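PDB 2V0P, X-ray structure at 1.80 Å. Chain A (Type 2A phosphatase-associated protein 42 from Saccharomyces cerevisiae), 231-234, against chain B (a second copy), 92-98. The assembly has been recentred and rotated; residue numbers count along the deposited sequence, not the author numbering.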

ATOM      1  N   ASN A 231       4.344  -3.761  -9.108  1.00 34.99           N
ATOM      2  CA  ASN A 231       3.555  -5.022  -9.186  1.00 35.48           C
ATOM      3  C   ASN A 231       2.716  -5.080 -10.426  1.00 35.45           C
ATOM      4  O   ASN A 231       2.445  -6.162 -10.975  1.00 37.08           O
ATOM      5  CB  ASN A 231       2.683  -5.137  -7.981  1.00 37.05           C
ATOM      6  CG  ASN A 231       3.444  -5.593  -6.765  1.00 40.85           C
ATOM      7  OD1 ASN A 231       4.289  -6.497  -6.850  1.00 45.35           O
ATOM      8  ND2 ASN A 231       3.140  -4.988  -5.613  1.00 42.28           N
ATOM      9  N   PHE A 232       2.261  -3.919 -10.855  1.00 35.54           N
ATOM     10  CA  PHE A 232       1.477  -3.794 -12.065  1.00 39.29           C
ATOM     11  C   PHE A 232       2.275  -3.945 -13.373  1.00 40.20           C
ATOM     12  O   PHE A 232       1.687  -4.043 -14.453  1.00 39.64           O
ATOM     13  CB  PHE A 232       0.680  -2.500 -12.009  1.00 39.74           C
ATOM     14  CG  PHE A 232      -0.382  -2.519 -10.965  1.00 42.87           C
ATOM     15  CD1 PHE A 232      -1.467  -3.384 -11.085  1.00 45.96           C
ATOM     16  CD2 PHE A 232      -0.288  -1.723  -9.842  1.00 46.71           C
ATOM     17  CE1 PHE A 232      -2.449  -3.424 -10.114  1.00 47.12           C
ATOM     18  CE2 PHE A 232      -1.265  -1.760  -8.874  1.00 44.76           C
ATOM     19  CZ  PHE A 232      -2.343  -2.599  -9.014  1.00 46.02           C
ATOM     20  N   LEU A 233       3.602  -3.972 -13.267  1.00 42.27           N
ATOM     21  CA  LEU A 233       4.471  -4.246 -14.415  1.00 44.76           C
ATOM     22  C   LEU A 233       4.947  -5.702 -14.436  1.00 46.47           C
ATOM     23  O   LEU A 233       5.272  -6.249 -15.500  1.00 47.22           O
ATOM     24  CB  LEU A 233       5.662  -3.277 -14.442  1.00 44.59           C
ATOM     25  CG  LEU A 233       5.398  -1.863 -14.971  1.00 43.95           C
ATOM     26  CD1 LEU A 233       6.609  -0.947 -14.680  1.00 45.68           C
ATOM     27  CD2 LEU A 233       5.016  -1.831 -16.476  1.00 42.74           C
ATOM     28  N   LYS A 234       4.966  -6.325 -13.257  1.00 48.42           N
ATOM     29  CA  LYS A 234       5.317  -7.743 -13.118  1.00 50.24           C
ATOM     30  C   LYS A 234       4.306  -8.663 -13.814  1.00 50.64           C
ATOM     31  O   LYS A 234       4.474  -9.887 -13.851  1.00 51.37           O
ATOM     32  CB  LYS A 234       5.443  -8.128 -11.636  1.00 50.48           C
ATOM     33  CG  LYS A 234       6.628  -7.487 -10.902  1.00 52.04           C
ATOM     34  CD  LYS A 234       7.046  -8.312  -9.683  1.00 54.81           C
ATOM     35  CE  LYS A 234       7.687  -9.643 -10.099  1.00 56.50           C
ATOM     36  NZ  LYS A 234       7.520 -10.714  -9.068  1.00 57.79           N
ATOM     37  OXT LYS A 234       3.289  -8.218 -14.357  1.00 51.28           O
TER
ATOM     38  N   ASP B  92       1.720  -7.820 -24.330  1.00 36.68           N
ATOM     39  CA  ASP B  92       1.404  -6.400 -24.251  1.00 36.51           C
ATOM     40  C   ASP B  92       0.973  -5.965 -22.831  1.00 35.92           C
ATOM     41  O   ASP B  92      -0.052  -6.396 -22.302  1.00 36.26           O
ATOM     42  CB  ASP B  92       0.347  -6.024 -25.289  1.00 36.35           C
ATOM     43  CG  ASP B  92       0.143  -4.537 -25.403  1.00 38.45           C
ATOM     44  OD1 ASP B  92       1.128  -3.795 -25.646  1.00 43.82           O
ATOM     45  OD2 ASP B  92      -1.014  -4.098 -25.273  1.00 43.23           O
ATOM     46  N   VAL B  93       1.776  -5.097 -22.237  1.00 35.22           N
ATOM     47  CA  VAL B  93       1.542  -4.598 -20.901  1.00 33.66           C
ATOM     48  C   VAL B  93       0.193  -3.939 -20.743  1.00 32.36           C
ATOM     49  O   VAL B  93      -0.500  -4.225 -19.755  1.00 32.84           O
ATOM     50  CB  VAL B  93       2.706  -3.653 -20.457  1.00 34.64           C
ATOM     51  CG1 VAL B  93       2.202  -2.484 -19.625  1.00 35.68           C
ATOM     52  CG2 VAL B  93       3.717  -4.444 -19.679  1.00 35.53           C
ATOM     53  N   ALA B  94      -0.206  -3.080 -21.688  1.00 30.56           N
ATOM     54  CA  ALA B  94      -1.534  -2.447 -21.575  1.00 30.65           C
ATOM     55  C   ALA B  94      -2.695  -3.470 -21.554  1.00 31.23           C
ATOM     56  O   ALA B  94      -3.668  -3.284 -20.820  1.00 30.84           O
ATOM     57  CB  ALA B  94      -1.763  -1.444 -22.622  1.00 31.02           C
ATOM     58  N   GLN B  95      -2.592  -4.515 -22.360  1.00 31.37           N
ATOM     59  CA  GLN B  95      -3.634  -5.569 -22.373  1.00 33.50           C
ATOM     60  C   GLN B  95      -3.749  -6.285 -21.013  1.00 31.79           C
ATOM     61  O   GLN B  95      -4.836  -6.384 -20.464  1.00 34.15           O
ATOM     62  CB  GLN B  95      -3.414  -6.551 -23.528  1.00 33.20           C
ATOM     63  CG  GLN B  95      -4.639  -7.446 -23.754  1.00 37.41           C
ATOM     64  CD  GLN B  95      -4.554  -8.316 -25.000  1.00 37.46           C
ATOM     65  OE1 GLN B  95      -4.283  -7.828 -26.103  1.00 42.43           O
ATOM     66  NE2 GLN B  95      -4.829  -9.616 -24.830  1.00 41.90           N
ATOM     67  N   ARG B  96      -2.625  -6.745 -20.482  1.00 31.33           N
ATOM     68  CA  ARG B  96      -2.514  -7.367 -19.174  1.00 29.19           C
ATOM     69  C   ARG B  96      -3.148  -6.505 -18.104  1.00 29.86           C
ATOM     70  O   ARG B  96      -4.044  -6.953 -17.413  1.00 25.83           O
ATOM     71  CB  ARG B  96      -1.075  -7.622 -18.762  1.00 31.08           C
ATOM     72  CG  ARG B  96      -0.291  -8.610 -19.607  1.00 32.97           C
ATOM     73  CD  ARG B  96       0.864  -9.244 -18.812  1.00 35.75           C
ATOM     74  NE  ARG B  96       1.902  -8.297 -18.389  1.00 39.41           N
ATOM     75  CZ  ARG B  96       2.934  -7.909 -19.135  1.00 39.91           C
ATOM     76  NH1 ARG B  96       3.083  -8.356 -20.379  1.00 41.23           N
ATOM     77  NH2 ARG B  96       3.824  -7.061 -18.635  1.00 40.84           N
ATOM     78  N   GLN B  97      -2.714  -5.250 -18.031  1.00 28.30           N
ATOM     79  CA  GLN B  97      -3.228  -4.327 -17.048  1.00 29.63           C
ATOM     80  C   GLN B  97      -4.744  -4.109 -17.216  1.00 30.08           C
ATOM     81  O   GLN B  97      -5.475  -4.062 -16.225  1.00 29.78           O
ATOM     82  CB  GLN B  97      -2.393  -3.015 -17.092  1.00 28.50           C
ATOM     83  CG  GLN B  97      -1.016  -3.177 -16.438  1.00 30.05           C
ATOM     84  CD  GLN B  97      -0.162  -1.887 -16.466  1.00 27.61           C
ATOM     85  OE1 GLN B  97      -0.660  -0.833 -16.780  1.00 29.01           O
ATOM     86  NE2 GLN B  97       1.104  -1.991 -16.119  1.00 31.11           N
ATOM     87  N   SER B  98      -5.226  -3.994 -18.458  1.00 29.45           N
ATOM     88  CA  SER B  98      -6.646  -3.770 -18.622  1.00 29.67           C
ATOM     89  C   SER B  98      -7.414  -5.073 -18.268  1.00 29.25           C
ATOM     90  O   SER B  98      -8.454  -5.017 -17.617  1.00 28.94           O
ATOM     91  CB  SER B  98      -6.987  -3.260 -20.024  1.00 30.95           C
ATOM     92  OG  SER B  98      -6.349  -2.025 -20.260  1.00 34.66           O
TER
HETATM   93  O   HOH W   1       1.961  -6.663 -16.112  1.00 66.29           O

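A single water does much of the joining here. Water 1 donates to F232(A) O at 3.1 Å and to the terminal carboxylate oxygen K234(A) OXT at 2.7 Å, and it accepts from R96(B) NE at 2.8 Å. Two acceptors on one copy and a donor on the other are thereby satisfied through one oxygen. The water also explains how the chain end and the arginine are coupled: K234(A) OXT lies 4.3 Å from R96(B) NE, beyond salt-bridge range, so the opposite charges are near each other but are linked by hydrogen bonds only through the solvent molecule.

The one direct hydrogen bond across the contact runs from Q97(B) NE2 to F232(A) O, 2.7 Å with an N-H...O angle of 143°. F232(A) O therefore receives both this amide and the water. Q97(B) has its CA-to-CB bond sideways to chain A, yet chi1 of -75° and an extended chi2 of 180° carry its amide to that carbonyl. Glutamine suits this buried place because both ends of its amide are used: NE2 bonds F232(A) O and a partner elsewhere in the structure, where OE1 is bonded too.

R96(B), one helical residue earlier, has its CA-to-CB bond toward chain A. L233(A) O lies at the edge of the guanidinium, near its plane, 3.5 Å from R96(B) NH2.

Apolar packing is modest. The CA-to-CB bond of L233(A) points away, but its end comes nearer, placing CD2 4.3 Å from V93(B) CG1 and 3.9 Å from Q97(B) NE2. One methyl, CD2, reaches both the valine and the glutamine amide, while CD1 stays farther off. In total 200 Å² is buried, with Q97(B) and L233(A) contributing most, 53 and 46 Å².

V93(B) and Q97(B) are one helical turn apart, joined by Q97(B) N to V93(B) O at 3.0 Å, which helps present both side chains to chain A.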